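Local coordinates for cell division control protein 13 (Saccharomyces cerevisiae, PDB 4HCE) that acts in telomere maintenance in budding yeast, through an OB2 domain whose dimerization is required for productive Stn1 binding, at residues G21-N27 / T41-T47; R74-L78 / L125-S129. All coordinates share one frame. Numbering follows the deposited sequence.

In the fold
Both contacts belong to one OB-fold barrel, and their centres lie 13 Å apart. Contact 1 pairs two neighbouring barrel strands near the middle of the chain; contact 2 sets helix 72-79 against strand 120-129. Strand 65-69 lies between strands 42-47 and 120-129 in the sheet, yet side chains of the two contacts still meet directly. Ile-23 CD1 comes within 3.7 Å of Ile-128 CD1, Leu-44 CD1 lies 4.2 Å from Leu-125 CD2, and Leu-42 CB lies 3.8 Å from Ile-75 CD1 on the helix. The two contacts differ in their surroundings: contact 1 also reaches the second subunit, whereas contact 2 lies toward the surface and is untouched by it.

Contact 1 (G21-N27 / T41-T47); sequences GKIVGMN and TLKLYFT
Two antiparallel strands of the OB-fold barrel pair here, their axes 4.6 Å apart at 164°, with a beta bulge in 21-27. Thr-41 leads in, and Leu-42 sends CD1 to 4.5 Å from Met-26 CB. Lys-43 forms a hydrogen-bonded pair with Asn-27: Lys-43 N to Asn-27 O is 2.7 Å, Asn-27 N to Lys-43 O 2.8 Å. Leu-44 (m, t) opposes Met-26 in a non-hydrogen-bonded pair, CA to CA 4.4 Å, with its CD2 3.7 Å from Met-26 CB. Tyr-45 faces two residues, donating from N to Gly-25 O (2.8 Å) and accepting at O from Val-24 N (2.7 Å). The extra residue is taken up by Val-24, whose psi is near 4°. Tyr-45 (chi1 m), Lys-43 and Asn-27 share a face that packs on the second subunit. Phe-46 (chi1 t) turns to the other face with Ile-23, Leu-44 and Met-26; its CD1 is 4.2 Å from Ile-23 CG1, and CZ reaches back to within 3.3 Å of Gly-21 N. Thr-47 closes the pairing with Lys-22: Thr-47 N to Lys-22 O and Lys-22 N to Thr-47 O are both 3.0 Å.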
ATOM      1  N   GLY B  21      -7.454 -19.046  -3.998  1.00 24.46           N
ATOM      2  CA  GLY B  21      -6.799 -18.595  -5.216  1.00 23.28           C
ATOM      3  C   GLY B  21      -5.315 -18.657  -4.999  1.00 24.13           C
ATOM      4  O   GLY B  21      -4.774 -19.687  -4.539  1.00 23.03           O
ATOM      5  N   LYS B  22      -4.653 -17.548  -5.311  1.00 24.44           N
ATOM      6  CA  LYS B  22      -3.209 -17.514  -5.243  1.00 25.93           C
ATOM      7  C   LYS B  22      -2.656 -16.199  -4.720  1.00 26.92           C
ATOM      8  O   LYS B  22      -3.215 -15.102  -4.948  1.00 27.49           O
ATOM      9  CB  LYS B  22      -2.571 -17.931  -6.603  1.00 27.57           C
ATOM     10  CG  LYS B  22      -2.376 -19.466  -6.738  1.00 29.28           C
ATOM     11  CD  LYS B  22      -1.274 -19.934  -7.696  1.00 30.26           C
ATOM     12  CE  LYS B  22       0.134 -19.589  -7.259  1.00 29.68           C
ATOM     13  NZ  LYS B  22       0.689 -20.449  -6.159  1.00 29.62           N
ATOM     14  N   ILE B  23      -1.559 -16.301  -3.986  1.00 28.21           N
ATOM     15  CA  ILE B  23      -0.783 -15.111  -3.693  1.00 28.07           C
ATOM     16  C   ILE B  23       0.107 -14.904  -4.889  1.00 29.83           C
ATOM     17  O   ILE B  23       0.903 -15.799  -5.262  1.00 29.19           O
ATOM     18  CB  ILE B  23       0.061 -15.251  -2.429  1.00 28.07           C
ATOM     19  CG1 ILE B  23      -0.857 -15.484  -1.231  1.00 26.82           C
ATOM     20  CG2 ILE B  23       0.931 -13.999  -2.228  1.00 26.74           C
ATOM     21  CD1 ILE B  23      -0.142 -16.148  -0.089  1.00 28.29           C
ATOM     22  N   VAL B  24      -0.057 -13.733  -5.500  1.00 28.71           N
ATOM     23  CA  VAL B  24       0.593 -13.437  -6.761  1.00 30.68           C
ATOM     24  C   VAL B  24       1.677 -12.374  -6.595  1.00 32.43           C
ATOM     25  O   VAL B  24       2.274 -11.961  -7.561  1.00 35.41           O
ATOM     26  CB  VAL B  24      -0.417 -12.987  -7.841  1.00 29.34           C
ATOM     27  CG1 VAL B  24      -1.303 -14.143  -8.243  1.00 29.06           C
ATOM     28  CG2 VAL B  24      -1.264 -11.820  -7.344  1.00 29.32           C
ATOM     29  N   GLY B  25       1.929 -11.939  -5.370  1.00 33.95           N
ATOM     30  CA  GLY B  25       2.975 -10.950  -5.142  1.00 34.81           C
ATOM     31  C   GLY B  25       3.050 -10.475  -3.709  1.00 35.17           C
ATOM     32  O   GLY B  25       2.128 -10.674  -2.907  1.00 31.14           O
ATOM     33  N   MET B  26       4.173  -9.848  -3.389  1.00 36.24           N
ATOM     34  CA  MET B  26       4.343  -9.246  -2.091  1.00 36.59           C
ATOM     35  C   MET B  26       5.026  -7.894  -2.198  1.00 37.09           C
ATOM     36  O   MET B  26       5.789  -7.625  -3.134  1.00 35.44           O
ATOM     37  CB  MET B  26       5.066 -10.190  -1.101  1.00 38.54           C
ATOM     38  CG  MET B  26       6.532 -10.466  -1.368  1.00 40.56           C
ATOM     39  SD  MET B  26       7.258 -11.754  -0.306  1.00 39.37           S
ATOM     40  CE  MET B  26       8.542 -12.329  -1.391  1.00 39.29           C
ATOM     41  N   ASN B  27       4.713  -7.051  -1.226  1.00 36.61           N
ATOM     42  CA  ASN B  27       5.296  -5.742  -1.106  1.00 36.02           C
ATOM     43  C   ASN B  27       5.774  -5.504   0.334  1.00 35.65           C
ATOM     44  O   ASN B  27       4.993  -5.689   1.289  1.00 31.87           O
ATOM     45  CB  ASN B  27       4.261  -4.702  -1.463  1.00 36.99           C
ATOM     46  CG  ASN B  27       4.885  -3.426  -1.949  1.00 39.76           C
ATOM     47  OD1 ASN B  27       5.312  -3.343  -3.102  1.00 44.24           O
ATOM     48  ND2 ASN B  27       4.956  -2.427  -1.076  1.00 39.52           N
ATOM     49  N   THR B  41       5.644  -2.114   6.160  1.00 39.17           N
ATOM     50  CA  THR B  41       4.670  -3.192   6.341  1.00 37.81           C
ATOM     51  C   THR B  41       4.737  -4.235   5.207  1.00 34.84           C
ATOM     52  O   THR B  41       4.926  -3.895   4.044  1.00 33.73           O
ATOM     53  CB  THR B  41       3.254  -2.603   6.507  1.00 36.93           C
ATOM     54  OG1 THR B  41       3.236  -1.818   7.706  1.00 39.68           O
ATOM     55  CG2 THR B  41       2.198  -3.685   6.614  1.00 34.51           C
ATOM     56  N   LEU B  42       4.625  -5.505   5.575  1.00 32.00           N
ATOM     57  CA  LEU B  42       4.572  -6.570   4.602  1.00 30.45           C
ATOM     58  C   LEU B  42       3.137  -6.708   4.107  1.00 30.13           C
ATOM     59  O   LEU B  42       2.199  -6.844   4.907  1.00 30.66           O
ATOM     60  CB  LEU B  42       5.096  -7.880   5.195  1.00 28.79           C
ATOM     61  CG  LEU B  42       5.038  -9.136   4.317  1.00 27.67           C
ATOM     62  CD1 LEU B  42       5.983  -9.022   3.119  1.00 28.22           C
ATOM     63  CD2 LEU B  42       5.380 -10.347   5.173  1.00 27.20           C
ATOM     64  N   LYS B  43       2.988  -6.643   2.790  1.00 29.45           N
ATOM     65  CA  LYS B  43       1.701  -6.768   2.116  1.00 30.32           C
ATOM     66  C   LYS B  43       1.743  -7.929   1.132  1.00 28.83           C
ATOM     67  O   LYS B  43       2.768  -8.148   0.451  1.00 28.33           O
ATOM     68  CB  LYS B  43       1.353  -5.479   1.364  1.00 31.63           C
ATOM     69  CG  LYS B  43       1.142  -4.280   2.281  1.00 36.76           C
ATOM     70  CD  LYS B  43       1.363  -2.971   1.543  1.00 38.96           C
ATOM     71  CE  LYS B  43       2.116  -1.970   2.407  1.00 44.10           C
ATOM     72  NZ  LYS B  43       1.273  -0.846   2.938  1.00 49.49           N
ATOM     73  N   LEU B  44       0.647  -8.688   1.081  1.00 27.02           N
ATOM     74  CA  LEU B  44       0.511  -9.761   0.082  1.00 26.36           C
ATOM     75  C   LEU B  44      -0.603  -9.446  -0.895  1.00 26.76           C
ATOM     76  O   LEU B  44      -1.591  -8.814  -0.521  1.00 29.24           O
ATOM     77  CB  LEU B  44       0.253 -11.106   0.751  1.00 23.93           C
ATOM     78  CG  LEU B  44       1.235 -11.513   1.856  1.00 24.57           C
ATOM     79  CD1 LEU B  44       0.760 -12.845   2.423  1.00 24.68           C
ATOM     80  CD2 LEU B  44       2.669 -11.619   1.368  1.00 24.81           C
ATOM     81  N   TYR B  45      -0.449  -9.880  -2.136  1.00 26.41           N
ATOM     82  CA  TYR B  45      -1.495  -9.720  -3.129  1.00 26.89           C
ATOM     83  C   TYR B  45      -2.090 -11.053  -3.483  1.00 27.07           C
ATOM     84  O   TYR B  45      -1.384 -11.985  -3.889  1.00 28.04           O
ATOM     85  CB  TYR B  45      -0.991  -8.973  -4.379  1.00 27.90           C
ATOM     86  CG  TYR B  45      -0.470  -7.639  -3.968  1.00 29.82           C
ATOM     87  CD1 TYR B  45      -1.341  -6.683  -3.467  1.00 29.89           C
ATOM     88  CD2 TYR B  45       0.899  -7.359  -3.966  1.00 32.07           C
ATOM     89  CE1 TYR B  45      -0.897  -5.467  -3.021  1.00 30.76           C
ATOM     90  CE2 TYR B  45       1.367  -6.132  -3.511  1.00 32.82           C
ATOM     91  CZ  TYR B  45       0.457  -5.198  -3.034  1.00 33.62           C
ATOM     92  OH  TYR B  45       0.884  -3.966  -2.599  1.00 36.24           O
ATOM     93  N   PHE B  46      -3.410 -11.089  -3.379  1.00 26.04           N
ATOM     94  CA  PHE B  46      -4.190 -12.283  -3.548  1.00 26.63           C
ATOM     95  C   PHE B  46      -5.277 -12.093  -4.595  1.00 25.27           C
ATOM     96  O   PHE B  46      -5.941 -11.058  -4.640  1.00 25.82           O
ATOM     97  CB  PHE B  46      -4.796 -12.672  -2.210  1.00 27.18           C
ATOM     98  CG  PHE B  46      -5.575 -13.943  -2.251  1.00 29.11           C
ATOM     99  CD1 PHE B  46      -4.997 -15.152  -1.885  1.00 31.30           C
ATOM    100  CD2 PHE B  46      -6.891 -13.919  -2.632  1.00 29.61           C
ATOM    101  CE1 PHE B  46      -5.738 -16.326  -1.938  1.00 32.48           C
ATOM    102  CE2 PHE B  46      -7.622 -15.066  -2.682  1.00 32.10           C
ATOM    103  CZ  PHE B  46      -7.055 -16.269  -2.329  1.00 30.93           C
ATOM    104  N   THR B  47      -5.424 -13.096  -5.453  1.00 24.13           N
ATOM    105  CA  THR B  47      -6.477 -13.120  -6.475  1.00 23.48           C
ATOM    106  C   THR B  47      -6.799 -14.553  -6.942  1.00 24.06           C
ATOM    107  O   THR B  47      -5.921 -15.429  -6.945  1.00 23.28           O
ATOM    108  CB  THR B  47      -6.147 -12.250  -7.716  1.00 22.58           C
ATOM    109  OG1 THR B  47      -7.330 -12.130  -8.533  1.00 23.17           O
ATOM    110  CG2 THR B  47      -5.014 -12.855  -8.551  1.00 21.61           C
TER

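Contact 2 (R74-L78 / L125-S129); sequences RICEL and LKNIS
Helix 74-78 runs nearly parallel to strand 125-129 (5°), with 11.2 Å between axes, so side chains must span the gap. The polar link is Arg-74 (chi1 t, chi2 p, chi3 t). Its NH2 donates to Leu-125 O at 2.8 Å and, weakly, to Lys-126 O at 2.8 Å. One nitrogen can reach successive carbonyls because Lys-126 and Asn-127 form a classic beta bulge opposite Glu-104, Lys-126 having psi near -54°. A salt bridge within the helix, Arg-74 NH1 to Glu-77 OE1 at 2.7 Å, holds the other side of the guanidinium. Water 1 accepts from Arg-74 NE (3.1 Å) and donates to Leu-125 O (2.6 Å). Apolar packing comes from Leu-78 (m, t), one turn on: CD1 lies 4.3 Å from Leu-125 CD2, and CD2 4.2 Å from Ile-128 CG2. Helix 72-79 thus packs on the barrel, where Arg-74, Leu-78 and Leu-125 all touch Ile-69 of strand 65-69, and Ile-128 continues onto Ile-101 and Val-103 of strand 101-110.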
ATOM      1  N   ARG B  74       3.849 -10.925  14.138  1.00 33.95           N
ATOM      2  CA  ARG B  74       2.943 -11.706  13.321  1.00 34.25           C
ATOM      3  C   ARG B  74       3.644 -12.301  12.089  1.00 31.53           C
ATOM      4  O   ARG B  74       3.377 -13.431  11.708  1.00 30.79           O
ATOM      5  CB  ARG B  74       1.717 -10.865  12.936  1.00 35.08           C
ATOM      6  CG  ARG B  74       0.730 -11.570  12.030  1.00 34.52           C
ATOM      7  CD  ARG B  74       0.156 -12.813  12.698  1.00 35.66           C
ATOM      8  NE  ARG B  74      -1.011 -13.268  11.956  1.00 36.68           N
ATOM      9  CZ  ARG B  74      -1.600 -14.442  12.113  1.00 35.63           C
ATOM     10  NH1 ARG B  74      -1.113 -15.317  12.984  1.00 37.74           N
ATOM     11  NH2 ARG B  74      -2.660 -14.744  11.379  1.00 33.71           N
ATOM     12  N   ILE B  75       4.557 -11.544  11.484  1.00 30.99           N
ATOM     13  CA  ILE B  75       5.373 -12.052  10.378  1.00 29.28           C
ATOM     14  C   ILE B  75       6.172 -13.280  10.822  1.00 30.06           C
ATOM     15  O   ILE B  75       6.226 -14.281  10.107  1.00 30.26           O
ATOM     16  CB  ILE B  75       6.324 -10.959   9.843  1.00 28.48           C
ATOM     17  CG1 ILE B  75       5.522  -9.848   9.140  1.00 28.24           C
ATOM     18  CG2 ILE B  75       7.410 -11.530   8.920  1.00 26.99           C
ATOM     19  CD1 ILE B  75       6.368  -8.648   8.745  1.00 28.85           C
ATOM     20  N   CYS B  76       6.781 -13.189  12.001  1.00 30.73           N
ATOM     21  CA  CYS B  76       7.589 -14.274  12.557  1.00 33.55           C
ATOM     22  C   CYS B  76       6.773 -15.521  12.854  1.00 32.27           C
ATOM     23  O   CYS B  76       7.174 -16.630  12.503  1.00 29.95           O
ATOM     24  CB  CYS B  76       8.346 -13.805  13.806  1.00 33.95           C
ATOM     25  SG  CYS B  76       9.711 -12.726  13.335  1.00 39.00           S
ATOM     26  N   GLU B  77       5.625 -15.320  13.488  1.00 33.07           N
ATOM     27  CA  GLU B  77       4.719 -16.410  13.837  1.00 35.44           C
ATOM     28  C   GLU B  77       4.378 -17.261  12.617  1.00 34.50           C
ATOM     29  O   GLU B  77       4.373 -18.500  12.696  1.00 35.45           O
ATOM     30  CB  GLU B  77       3.436 -15.840  14.450  1.00 36.51           C
ATOM     31  CG  GLU B  77       2.371 -16.872  14.789  1.00 39.12           C
ATOM     32  CD  GLU B  77       1.174 -16.255  15.505  1.00 43.75           C
ATOM     33  OE1 GLU B  77       0.607 -15.247  15.024  1.00 46.36           O
ATOM     34  OE2 GLU B  77       0.787 -16.772  16.565  1.00 46.85           O
ATOM     35  N   LEU B  78       4.099 -16.580  11.502  1.00 31.73           N
ATOM     36  CA  LEU B  78       3.655 -17.218  10.274  1.00 30.10           C
ATOM     37  C   LEU B  78       4.825 -17.849   9.529  1.00 29.26           C
ATOM     38  O   LEU B  78       4.738 -18.998   9.071  1.00 28.12           O
ATOM     39  CB  LEU B  78       2.925 -16.192   9.363  1.00 28.54           C
ATOM     40  CG  LEU B  78       1.568 -15.672   9.845  1.00 28.02           C
ATOM     41  CD1 LEU B  78       1.100 -14.475   9.024  1.00 26.64           C
ATOM     42  CD2 LEU B  78       0.511 -16.781   9.821  1.00 28.12           C
ATOM     43  N   LEU B 125      -4.160 -10.631   7.597  1.00 28.45           N
ATOM     44  CA  LEU B 125      -4.157 -12.071   7.484  1.00 29.27           C
ATOM     45  C   LEU B 125      -4.585 -12.750   8.765  1.00 31.98           C
ATOM     46  O   LEU B 125      -3.854 -12.751   9.742  1.00 33.52           O
ATOM     47  CB  LEU B 125      -2.763 -12.577   7.090  1.00 28.99           C
ATOM     48  CG  LEU B 125      -2.661 -14.058   6.737  1.00 29.54           C
ATOM     49  CD1 LEU B 125      -4.004 -14.594   6.235  1.00 28.56           C
ATOM     50  CD2 LEU B 125      -1.599 -14.228   5.671  1.00 30.22           C
ATOM     51  N   LYS B 126      -5.786 -13.320   8.762  1.00 34.24           N
ATOM     52  CA  LYS B 126      -6.269 -14.073   9.908  1.00 34.28           C
ATOM     53  C   LYS B 126      -5.723 -15.507   9.893  1.00 35.14           C
ATOM     54  O   LYS B 126      -5.163 -15.979  10.871  1.00 37.34           O
ATOM     55  CB  LYS B 126      -7.786 -14.105   9.959  1.00 33.87           C
ATOM     56  CG  LYS B 126      -8.329 -14.557  11.295  1.00 35.42           C
ATOM     57  CD  LYS B 126      -9.838 -14.380  11.341  1.00 37.07           C
ATOM     58  CE  LYS B 126     -10.318 -14.393  12.784  1.00 37.87           C
ATOM     59  NZ  LYS B 126     -10.720 -15.762  13.182  1.00 37.93           N
ATOM     60  N   ASN B 127      -5.942 -16.204   8.787  1.00 34.12           N
ATOM     61  CA  ASN B 127      -5.476 -17.569   8.620  1.00 34.28           C
ATOM     62  C   ASN B 127      -4.982 -17.777   7.217  1.00 31.73           C
ATOM     63  O   ASN B 127      -5.419 -17.096   6.294  1.00 29.00           O
ATOM     64  CB  ASN B 127      -6.592 -18.562   8.901  1.00 35.44           C
ATOM     65  CG  ASN B 127      -6.875 -18.686  10.370  1.00 41.21           C
ATOM     66  OD1 ASN B 127      -5.969 -18.958  11.173  1.00 43.03           O
ATOM     67  ND2 ASN B 127      -8.131 -18.471  10.745  1.00 42.26           N
ATOM     68  N   ILE B 128      -4.083 -18.739   7.074  1.00 30.97           N
ATOM     69  CA  ILE B 128      -3.549 -19.119   5.773  1.00 31.34           C
ATOM     70  C   ILE B 128      -3.245 -20.602   5.745  1.00 32.61           C
ATOM     71  O   ILE B 128      -2.603 -21.158   6.650  1.00 29.65           O
ATOM     72  CB  ILE B 128      -2.278 -18.323   5.361  1.00 30.47           C
ATOM     73  CG1 ILE B 128      -1.774 -18.767   3.960  1.00 29.54           C
ATOM     74  CG2 ILE B 128      -1.177 -18.468   6.406  1.00 29.13           C
ATOM     75  CD1 ILE B 128      -0.996 -17.700   3.210  1.00 29.97           C
ATOM     76  N   SER B 129      -3.721 -21.223   4.678  1.00 34.57           N
ATOM     77  CA  SER B 129      -3.405 -22.582   4.405  1.00 37.94           C
ATOM     78  C   SER B 129      -2.784 -22.677   3.025  1.00 42.79           C
ATOM     79  O   SER B 129      -3.337 -22.187   2.022  1.00 41.83           O
ATOM     80  CB  SER B 129      -4.643 -23.449   4.487  1.00 37.68           C
ATOM     81  OG  SER B 129      -4.276 -24.736   4.064  1.00 42.27           O
TER
HETATM   82  O   HOH W   1      -2.082 -10.960  10.191  1.00 39.07           O
HETATM   83  O   HOH W   2      -2.773 -17.756  11.887  1.00 44.39           O